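Probable glucarate dehydratase (Mycobacterium smegmatis str. MC2 155, PDB 3VDG) probably dehydrates glucarate or a related sugar acid, as a member of the enolase superfamily that carries a metal ion in its barrel domain. Local coordinates at residues 26-31 / 95-100; 33-38 / 57-62; 109-114 / 130-135. One frame throughout, in Å; residues are numbered along the deposited sequence.

Contact 1: residues 26-31 / 95-100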
loop_
_atom_site.group_PDB
_atom_site.type_symbol
_atom_site.label_atom_id
_atom_site.label_comp_id
_atom_site.label_asym_id
_atom_site.label_seq_id
_atom_site.Cartn_x
_atom_site.Cartn_y
_atom_site.Cartn_z
ATOM N N ASN A 26 -20.923 18.052 -5.569
ATOM C CA ASN A 26 -20.409 17.002 -4.697
ATOM C C ASN A 26 -18.885 17.118 -4.556
ATOM O O ASN A 26 -18.155 16.113 -4.442
ATOM C CB ASN A 26 -20.790 15.628 -5.236
ATOM C CG ASN A 26 -20.532 14.528 -4.226
ATOM O OD1 ASN A 26 -20.619 14.761 -3.023
ATOM N ND2 ASN A 26 -20.188 13.330 -4.710
ATOM N N ARG A 27 -18.416 18.359 -4.542
ATOM C CA ARG A 27 -16.981 18.646 -4.591
ATOM C C ARG A 27 -16.526 19.426 -3.362
ATOM O O ARG A 27 -17.184 20.391 -2.933
ATOM C CB ARG A 27 -16.650 19.437 -5.877
ATOM C CG ARG A 27 -15.192 19.897 -5.994
ATOM C CD ARG A 27 -14.846 20.284 -7.433
ATOM N NE ARG A 27 -13.487 20.824 -7.567
ATOM C CZ ARG A 27 -12.398 20.069 -7.715
ATOM N NH1 ARG A 27 -12.501 18.739 -7.764
ATOM N NH2 ARG A 27 -11.205 20.637 -7.829
ATOM N N ILE A 28 -15.412 18.991 -2.782
ATOM C CA ILE A 28 -14.785 19.729 -1.676
ATOM C C ILE A 28 -13.298 19.863 -1.968
ATOM O O ILE A 28 -12.560 18.880 -2.025
ATOM C CB ILE A 28 -15.041 19.080 -0.303
ATOM C CG1 ILE A 28 -14.176 19.748 0.783
ATOM C CG2 ILE A 28 -14.855 17.564 -0.357
ATOM C CD1 ILE A 28 -14.607 19.330 2.173
ATOM N N ARG A 29 -12.869 21.088 -2.195
ATOM C CA ARG A 29 -11.561 21.308 -2.746
ATOM C C ARG A 29 -10.817 22.390 -1.969
ATOM O O ARG A 29 -11.413 23.176 -1.217
ATOM C CB ARG A 29 -11.657 21.638 -4.242
ATOM C CG ARG A 29 -12.486 22.880 -4.569
ATOM C CD ARG A 29 -11.628 24.139 -4.504
ATOM N NE ARG A 29 -12.341 25.320 -4.999
ATOM C CZ ARG A 29 -11.777 26.508 -5.187
ATOM N NH1 ARG A 29 -10.479 26.690 -4.936
ATOM N NH2 ARG A 29 -12.499 27.512 -5.666
ATOM N N ILE A 30 -9.513 22.416 -2.156
ATOM C CA ILE A 30 -8.640 23.276 -1.384
ATOM C C ILE A 30 -8.725 24.715 -1.896
ATOM O O ILE A 30 -8.662 24.941 -3.109
ATOM C CB ILE A 30 -7.185 22.769 -1.524
ATOM C CG1 ILE A 30 -7.057 21.389 -0.848
ATOM C CG2 ILE A 30 -6.199 23.802 -0.959
ATOM C CD1 ILE A 30 -5.837 20.590 -1.299
ATOM N N THR A 31 -8.852 25.674 -0.974
ATOM C CA THR A 31 -8.852 27.087 -1.351
ATOM C C THR A 31 -7.540 27.776 -0.957
ATOM O O THR A 31 -7.201 28.825 -1.478
ATOM C CB THR A 31 -10.041 27.837 -0.728
ATOM O OG1 THR A 31 -10.031 27.644 0.689
ATOM C CG2 THR A 31 -11.379 27.328 -1.320
ATOM N N ARG A 95 -7.801 21.752 -5.800
ATOM C CA ARG A 95 -7.789 20.283 -5.929
ATOM C C ARG A 95 -8.632 19.650 -4.833
ATOM O O ARG A 95 -8.612 20.105 -3.697
ATOM C CB ARG A 95 -6.362 19.731 -5.855
ATOM C CG ARG A 95 -5.442 20.306 -6.918
ATOM C CD ARG A 95 -5.882 19.867 -8.318
ATOM N NE ARG A 95 -5.202 20.649 -9.342
ATOM C CZ ARG A 95 -5.269 20.387 -10.641
ATOM N NH1 ARG A 95 -5.991 19.368 -11.068
ATOM N NH2 ARG A 95 -4.609 21.137 -11.505
ATOM N N SER A 96 -9.379 18.601 -5.173
ATOM C CA SER A 96 -10.203 17.867 -4.213
ATOM C C SER A 96 -9.340 17.284 -3.103
ATOM O O SER A 96 -8.278 16.755 -3.393
ATOM C CB SER A 96 -10.893 16.702 -4.913
ATOM O OG SER A 96 -11.545 15.873 -3.964
ATOM N N VAL A 97 -9.815 17.316 -1.861
ATOM C CA VAL A 97 -9.040 16.749 -0.752
ATOM C C VAL A 97 -9.026 15.233 -0.827
ATOM O O VAL A 97 -8.289 14.606 -0.086
ATOM C CB VAL A 97 -9.581 17.171 0.643
ATOM C CG1 VAL A 97 -9.433 18.679 0.853
ATOM C CG2 VAL A 97 -11.036 16.745 0.830
ATOM N N PHE A 98 -9.852 14.642 -1.697
ATOM C CA PHE A 98 -9.814 13.193 -1.907
ATOM C C PHE A 98 -8.810 12.801 -2.996
ATOM O O PHE A 98 -8.496 11.619 -3.174
ATOM C CB PHE A 98 -11.211 12.659 -2.262
ATOM C CG PHE A 98 -12.169 12.672 -1.100
ATOM C CD1 PHE A 98 -12.269 11.569 -0.256
ATOM C CD2 PHE A 98 -12.960 13.787 -0.844
ATOM C CE1 PHE A 98 -13.136 11.569 0.820
ATOM C CE2 PHE A 98 -13.826 13.796 0.239
ATOM C CZ PHE A 98 -13.918 12.690 1.072
ATOM N N SER A 99 -8.298 13.789 -3.719
ATOM C CA SER A 99 -7.362 13.502 -4.821
ATOM C C SER A 99 -5.897 13.603 -4.375
ATOM O O SER A 99 -5.115 14.360 -4.943
ATOM C CB SER A 99 -7.611 14.431 -6.013
ATOM O OG SER A 99 -8.898 14.227 -6.582
ATOM N N THR A 100 -5.518 12.807 -3.384
ATOM C CA THR A 100 -4.177 12.886 -2.833
ATOM C C THR A 100 -3.092 12.387 -3.803
ATOM O O THR A 100 -1.970 12.879 -3.756
ATOM C CB THR A 100 -4.085 12.186 -1.455
ATOM O OG1 THR A 100 -4.604 10.858 -1.573
ATOM C CG2 THR A 100 -4.925 12.977 -0.404
HETATM O O HOH W 1 -14.268 16.715 -4.027
#

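Contact 2: residues 33-38 / 57-62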
loop_
_atom_site.group_PDB
_atom_site.type_symbol
_atom_site.label_atom_id
_atom_site.label_comp_id
_atom_site.label_asym_id
_atom_site.label_seq_id
_atom_site.Cartn_x
_atom_site.Cartn_y
_atom_site.Cartn_z
ATOM N N ALA A 33 -3.778 27.346 2.015
ATOM C CA ALA A 33 -3.207 26.797 3.237
ATOM C C ALA A 33 -2.523 27.907 4.019
ATOM O O ALA A 33 -1.853 28.768 3.448
ATOM C CB ALA A 33 -2.204 25.712 2.912
ATOM N N ARG A 34 -2.707 27.885 5.329
ATOM C CA ARG A 34 -1.988 28.767 6.242
ATOM C C ARG A 34 -0.910 27.929 6.931
ATOM O O ARG A 34 -1.229 26.941 7.587
ATOM C CB ARG A 34 -2.966 29.319 7.281
ATOM C CG ARG A 34 -3.990 30.271 6.663
ATOM C CD ARG A 34 -5.098 30.584 7.642
ATOM N NE ARG A 34 -6.060 29.494 7.746
ATOM C CZ ARG A 34 -6.797 29.276 8.830
ATOM N NH1 ARG A 34 -6.669 30.068 9.884
ATOM N NH2 ARG A 34 -7.658 28.277 8.871
ATOM N N VAL A 35 0.351 28.309 6.747
ATOM C CA VAL A 35 1.490 27.628 7.372
ATOM C C VAL A 35 2.039 28.503 8.512
ATOM O O VAL A 35 2.461 29.631 8.274
ATOM C CB VAL A 35 2.621 27.375 6.348
ATOM C CG1 VAL A 35 3.780 26.611 6.999
ATOM C CG2 VAL A 35 2.092 26.634 5.132
ATOM N N THR A 36 2.023 27.990 9.740
ATOM C CA THR A 36 2.443 28.754 10.915
ATOM C C THR A 36 3.628 28.072 11.601
ATOM O O THR A 36 3.463 27.023 12.231
ATOM C CB THR A 36 1.300 28.855 11.952
ATOM O OG1 THR A 36 0.126 29.370 11.317
ATOM C CG2 THR A 36 1.679 29.787 13.113
ATOM N N PRO A 37 4.826 28.669 11.499
ATOM C CA PRO A 37 5.940 28.073 12.257
ATOM C C PRO A 37 5.785 28.336 13.759
ATOM O O PRO A 37 5.331 29.406 14.155
ATOM C CB PRO A 37 7.198 28.739 11.645
ATOM C CG PRO A 37 6.712 29.936 10.894
ATOM C CD PRO A 37 5.241 29.771 10.606
ATOM N N VAL A 38 6.093 27.340 14.588
ATOM C CA VAL A 38 5.997 27.475 16.035
ATOM C C VAL A 38 7.292 26.981 16.679
ATOM O O VAL A 38 8.071 26.265 16.042
ATOM C CB VAL A 38 4.821 26.655 16.590
ATOM C CG1 VAL A 38 3.506 27.175 16.001
ATOM C CG2 VAL A 38 5.018 25.165 16.279
ATOM N N LEU A 57 11.533 23.394 16.593
ATOM C CA LEU A 57 10.667 24.094 15.618
ATOM C C LEU A 57 9.724 23.136 14.886
ATOM O O LEU A 57 10.130 22.038 14.523
ATOM C CB LEU A 57 11.529 24.776 14.551
ATOM C CG LEU A 57 12.673 25.688 14.988
ATOM C CD1 LEU A 57 13.395 26.214 13.747
ATOM C CD2 LEU A 57 12.180 26.807 15.877
ATOM N N ARG A 58 8.476 23.544 14.663
ATOM C CA ARG A 58 7.547 22.790 13.793
ATOM C C ARG A 58 6.750 23.800 12.974
ATOM O O ARG A 58 6.734 24.999 13.304
ATOM C CB ARG A 58 6.596 21.908 14.607
ATOM C CG ARG A 58 7.299 20.934 15.544
ATOM C CD ARG A 58 7.970 19.796 14.797
ATOM N NE ARG A 58 7.002 18.775 14.386
ATOM C CZ ARG A 58 7.330 17.694 13.706
ATOM N NH1 ARG A 58 8.607 17.486 13.355
ATOM N NH2 ARG A 58 6.386 16.823 13.377
ATOM N N ALA A 59 6.150 23.339 11.880
ATOM C CA ALA A 59 5.254 24.175 11.076
ATOM C C ALA A 59 3.878 23.526 11.126
ATOM O O ALA A 59 3.738 22.322 10.917
ATOM C CB ALA A 59 5.750 24.294 9.637
ATOM N N VAL A 60 2.879 24.320 11.465
ATOM C CA VAL A 60 1.485 23.865 11.486
ATOM C C VAL A 60 0.838 24.240 10.171
ATOM O O VAL A 60 0.921 25.407 9.724
ATOM C CB VAL A 60 0.724 24.520 12.642
ATOM C CG1 VAL A 60 -0.784 24.265 12.509
ATOM C CG2 VAL A 60 1.260 23.996 13.979
ATOM N N ILE A 61 0.223 23.251 9.523
ATOM C CA ILE A 61 -0.535 23.468 8.296
ATOM C C ILE A 61 -2.012 23.483 8.626
ATOM O O ILE A 61 -2.525 22.557 9.250
ATOM C CB ILE A 61 -0.284 22.380 7.215
ATOM C CG1 ILE A 61 1.032 22.628 6.472
ATOM C CG2 ILE A 61 -1.381 22.403 6.150
ATOM C CD1 ILE A 61 2.261 22.392 7.311
ATOM N N GLN A 62 -2.685 24.555 8.220
ATOM C CA GLN A 62 -4.148 24.608 8.280
ATOM C C GLN A 62 -4.587 24.647 6.829
ATOM O O GLN A 62 -4.281 25.599 6.096
ATOM C CB GLN A 62 -4.624 25.847 9.043
ATOM C CG GLN A 62 -4.616 25.675 10.559
ATOM C CD GLN A 62 -4.796 26.998 11.295
ATOM O OE1 GLN A 62 -3.983 27.909 11.151
ATOM N NE2 GLN A 62 -5.859 27.102 12.082
HETATM O O HOH W 2 -1.373 27.435 10.351
#

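Contact 3: residues 109-114 / 130-135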
loop_
_atom_site.group_PDB
_atom_site.type_symbol
_atom_site.label_atom_id
_atom_site.label_comp_id
_atom_site.label_asym_id
_atom_site.label_seq_id
_atom_site.Cartn_x
_atom_site.Cartn_y
_atom_site.Cartn_z
ATOM N N ASP A 109 5.929 18.277 -9.288
ATOM C CA ASP A 109 6.136 19.238 -10.384
ATOM C C ASP A 109 6.563 20.601 -9.873
ATOM O O ASP A 109 7.490 21.203 -10.399
ATOM C CB ASP A 109 4.869 19.411 -11.223
ATOM C CG ASP A 109 4.549 18.186 -12.051
ATOM O OD1 ASP A 109 5.445 17.333 -12.200
ATOM O OD2 ASP A 109 3.406 18.074 -12.552
ATOM N N ALA A 110 5.881 21.094 -8.851
ATOM C CA ALA A 110 6.184 22.412 -8.305
ATOM C C ALA A 110 7.592 22.494 -7.732
ATOM O O ALA A 110 8.222 23.538 -7.786
ATOM C CB ALA A 110 5.171 22.780 -7.233
ATOM N N LEU A 111 8.081 21.404 -7.151
ATOM C CA LEU A 111 9.411 21.424 -6.536
ATOM C C LEU A 111 10.486 21.179 -7.581
ATOM O O LEU A 111 11.674 21.290 -7.305
ATOM C CB LEU A 111 9.514 20.353 -5.443
ATOM C CG LEU A 111 8.598 20.539 -4.232
ATOM C CD1 LEU A 111 8.776 19.394 -3.245
ATOM C CD2 LEU A 111 8.877 21.879 -3.563
ATOM N N GLY A 112 10.056 20.825 -8.783
ATOM C CA GLY A 112 10.980 20.467 -9.850
ATOM C C GLY A 112 11.499 19.051 -9.707
ATOM O O GLY A 112 12.637 18.774 -10.074
ATOM N N GLY A 113 10.669 18.157 -9.165
ATOM C CA GLY A 113 11.026 16.739 -9.041
ATOM C C GLY A 113 11.722 16.430 -7.726
ATOM O O GLY A 113 11.968 17.337 -6.925
ATOM N N ASP A 114 12.054 15.157 -7.506
ATOM C CA ASP A 114 12.620 14.728 -6.218
ATOM C C ASP A 114 14.124 14.984 -6.086
ATOM O O ASP A 114 14.707 15.703 -6.894
ATOM C CB ASP A 114 12.288 13.263 -5.926
ATOM C CG ASP A 114 12.022 13.015 -4.452
ATOM O OD1 ASP A 114 11.426 11.971 -4.125
ATOM O OD2 ASP A 114 12.397 13.874 -3.625
ATOM N N SER A 130 13.170 11.508 0.788
ATOM C CA SER A 130 12.594 12.190 -0.375
ATOM C C SER A 130 12.138 13.596 -0.004
ATOM O O SER A 130 11.468 13.798 1.022
ATOM C CB SER A 130 11.404 11.389 -0.917
ATOM O OG SER A 130 10.499 12.199 -1.660
ATOM N N VAL A 131 12.521 14.581 -0.812
ATOM C CA VAL A 131 12.066 15.945 -0.568
ATOM C C VAL A 131 10.569 16.076 -0.860
ATOM O O VAL A 131 9.847 16.733 -0.115
ATOM C CB VAL A 131 12.836 16.981 -1.404
ATOM C CG1 VAL A 131 12.194 18.357 -1.243
ATOM C CG2 VAL A 131 14.290 17.031 -0.952
ATOM N N VAL A 132 10.105 15.446 -1.933
ATOM C CA VAL A 132 8.696 15.521 -2.290
ATOM C C VAL A 132 7.853 14.929 -1.154
ATOM O O VAL A 132 6.855 15.509 -0.717
ATOM C CB VAL A 132 8.413 14.800 -3.613
ATOM C CG1 VAL A 132 6.914 14.624 -3.827
ATOM C CG2 VAL A 132 9.022 15.594 -4.769
ATOM N N ASP A 133 8.274 13.782 -0.647
ATOM C CA ASP A 133 7.505 13.154 0.445
ATOM C C ASP A 133 7.437 13.984 1.729
ATOM O O ASP A 133 6.390 14.033 2.363
ATOM C CB ASP A 133 7.946 11.707 0.681
ATOM C CG ASP A 133 7.399 10.746 -0.399
ATOM O OD1 ASP A 133 6.272 10.966 -0.913
ATOM O OD2 ASP A 133 8.086 9.759 -0.739
ATOM N N ARG A 134 8.540 14.631 2.113
ATOM C CA ARG A 134 8.542 15.497 3.289
ATOM C C ARG A 134 7.611 16.696 3.105
ATOM O O ARG A 134 6.974 17.140 4.059
ATOM C CB ARG A 134 9.966 15.986 3.599
ATOM C CG ARG A 134 10.791 14.985 4.396
ATOM C CD ARG A 134 12.198 15.511 4.639
ATOM N NE ARG A 134 12.976 15.451 3.407
ATOM C CZ ARG A 134 14.245 15.832 3.304
ATOM N NH1 ARG A 134 14.901 16.312 4.364
ATOM N NH2 ARG A 134 14.860 15.719 2.137
ATOM N N VAL A 135 7.540 17.222 1.880
ATOM C CA VAL A 135 6.683 18.392 1.611
ATOM C C VAL A 135 5.212 17.998 1.488
ATOM O O VAL A 135 4.350 18.669 2.018
ATOM C CB VAL A 135 7.162 19.159 0.366
ATOM C CG1 VAL A 135 6.219 20.320 0.066
ATOM C CG2 VAL A 135 8.597 19.658 0.593
#

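Contact 1: residues 26-31 / 95-100
Ile-28 lays its CG2 methyl against the rim of the Phe-98 ring, close to the ring plane and 4.0 Å from CE2, while the same methyl also touches CG2 of Val-97. The contact joins the lead-in to the first strand of the three-stranded antiparallel sheet, in the N-terminal capping domain of the enolase fold, to the loop between helices 79-92 and 100-111. Its backbone core is a single beta bridge of Arg-29 with Ser-96, where the CA atoms come within 4.0 Å. Two hydrogen bonds close it: Val-97 N reaches Ile-28 O at 3.2 Å, and Ile-30 N reaches Arg-95 O at 2.9 Å. Beyond the bridge the loop bends through a type I turn from Ser-96 to Ser-99. In one of the two conformers deposited for Ser-96, OG, anti to the backbone N (chi1 172°), takes the N-H of Phe-98 in an ST turn and meets a water that accepts from Ile-28 N. A second apolar touch pairs Ile-30 CG1 with Val-97 CG1, and Val-146 of helix 131-151 backs both Ile-28 and Val-97. The exposed Arg-27 chain runs extended past Ser-96, bringing NH1 to 3.9 Å from Ser-96 CB, and Arg-29 CB lies over one face of the Arg-27 guanidinium, toward its rim. The second subunit adds a cation-pi contact from its Arg-153 to Phe-98. Arg-29, its chain bent at chi2 (87°), runs forward beside its own backbone, and NH1 donates to Ile-30 O over 3.1 Å.

Contact 2: residues 33-38 / 57-62
A water is gripped on one face of the strand pair by three groups: it lies in donating geometry to Arg-34 O and Gln-62 OE1 and is 2.6 Å from Thr-36 OG1 in a bond of undecided direction; with more acceptors in reach than protons, not all of its donor bonds can be made at once. Strands 33-38 and 57-62 run antiparallel, neighbours in the three-stranded sheet of the enolase-type capping domain. Arg-34 with Gln-62, Thr-36 with Val-60 and Val-38 with Arg-58 are hydrogen-bonded pairs, each with two backbone bonds; the shortest, Val-38 N to Arg-58 O, measures 2.7 Å. Above Gln-62 the Arg-34 guanidinium stacks on the side-chain amide, the planes 29° apart and OE1 3.7 Å from NH1. A bend at chi3 (-78°) turns the guanidinium over the amide, while NE forms a salt bridge with Asp-64; the amide's NE2 goes to Glu-407. The Arg-58 side chain leads away, NE to a salt bridge with Glu-74 and NH2 to a hydrogen bond with Ser-351. Across the sheet, Val-35 CG1 meets Ala-59 CB at 4.0 Å. The face of Val-35 and Ala-59 is apolar and meets helix 79-92, whereas the other carries charge at both Arg-34 and Arg-58, with Thr-36 and Val-60 between; carboxylates of Asp-64 and Glu-407 would probably hold the stacked guanidinium and amide in place.

Contact 3: residues 109-114 / 130-135
Asp-114 meets the start of helix 131-151 with both carboxylate oxygens, and these polar bonds are the first of two kinds of interaction here. Ser-130 OG donates to Asp-114 OD1 at 2.6 Å, on the syn side and 15° out of the carboxylate plane. The other oxygen, OD2, receives Val-132 N at 3.3 Å along a nearly straight N-H (171°) that arrives from above that plane, and a weak, bent bond from Val-131 N. Ser-130 is also the N-cap of the helix: with OG anti to its backbone N (chi1 157°), it accepts from Asp-133 N at 2.9 Å while giving its proton to Asp-114. A carboxylate beside first-turn N-H groups would be favoured by the helix dipole. Asp-114 is poorly ordered, so these bonds are less certain than their lengths suggest.

The apolar share falls to Leu-111, whose CD1 reaches CG2 of Val-135 tip to tip at 3.9 Å and lies 4.1 Å from both Val-131 CG1 and Val-132 CG2. Its CG stands anti to the carbonyl carbon, which sends the branch toward these three valines. Next to it the helix ends in a Schellman motif at Gly-112, with positive phi, and Gly-113 carries the chain on to Asp-114, its O 4.0 Å from Val-132 CG2.

The C-terminal end of helix 100-111 is thereby joined to the N-terminal end of helix 131-151. Helix 79-92 packs alongside, with Arg-84 against Val-131 and Val-135, and Asp-133 forms salt bridges with Arg-104 of helix 100-111 and with Arg-325 of helix 323-336.

Overall arrangement
Contacts 1 and 2 share strand 30-41 of the three-stranded sheet, contact 1 at its beginning and contact 2 along its middle, their centres 20 Å apart. Contact 3 lies among the helices packed beside that sheet, about 7 Å from contact 2 at the nearest atoms, without touching it. Contact 1 is the most buried and most remote from the chain centre, at the second subunit; the other two are partly buried and meet no other chain. Regular backbone pairing dominates contact 2, a lone bridge with apolar cover contact 1, and side-chain capping of a helix start contact 3. Helix 131-151 links contacts 1 and 3, and helix 79-92 flanks contacts 2 and 3.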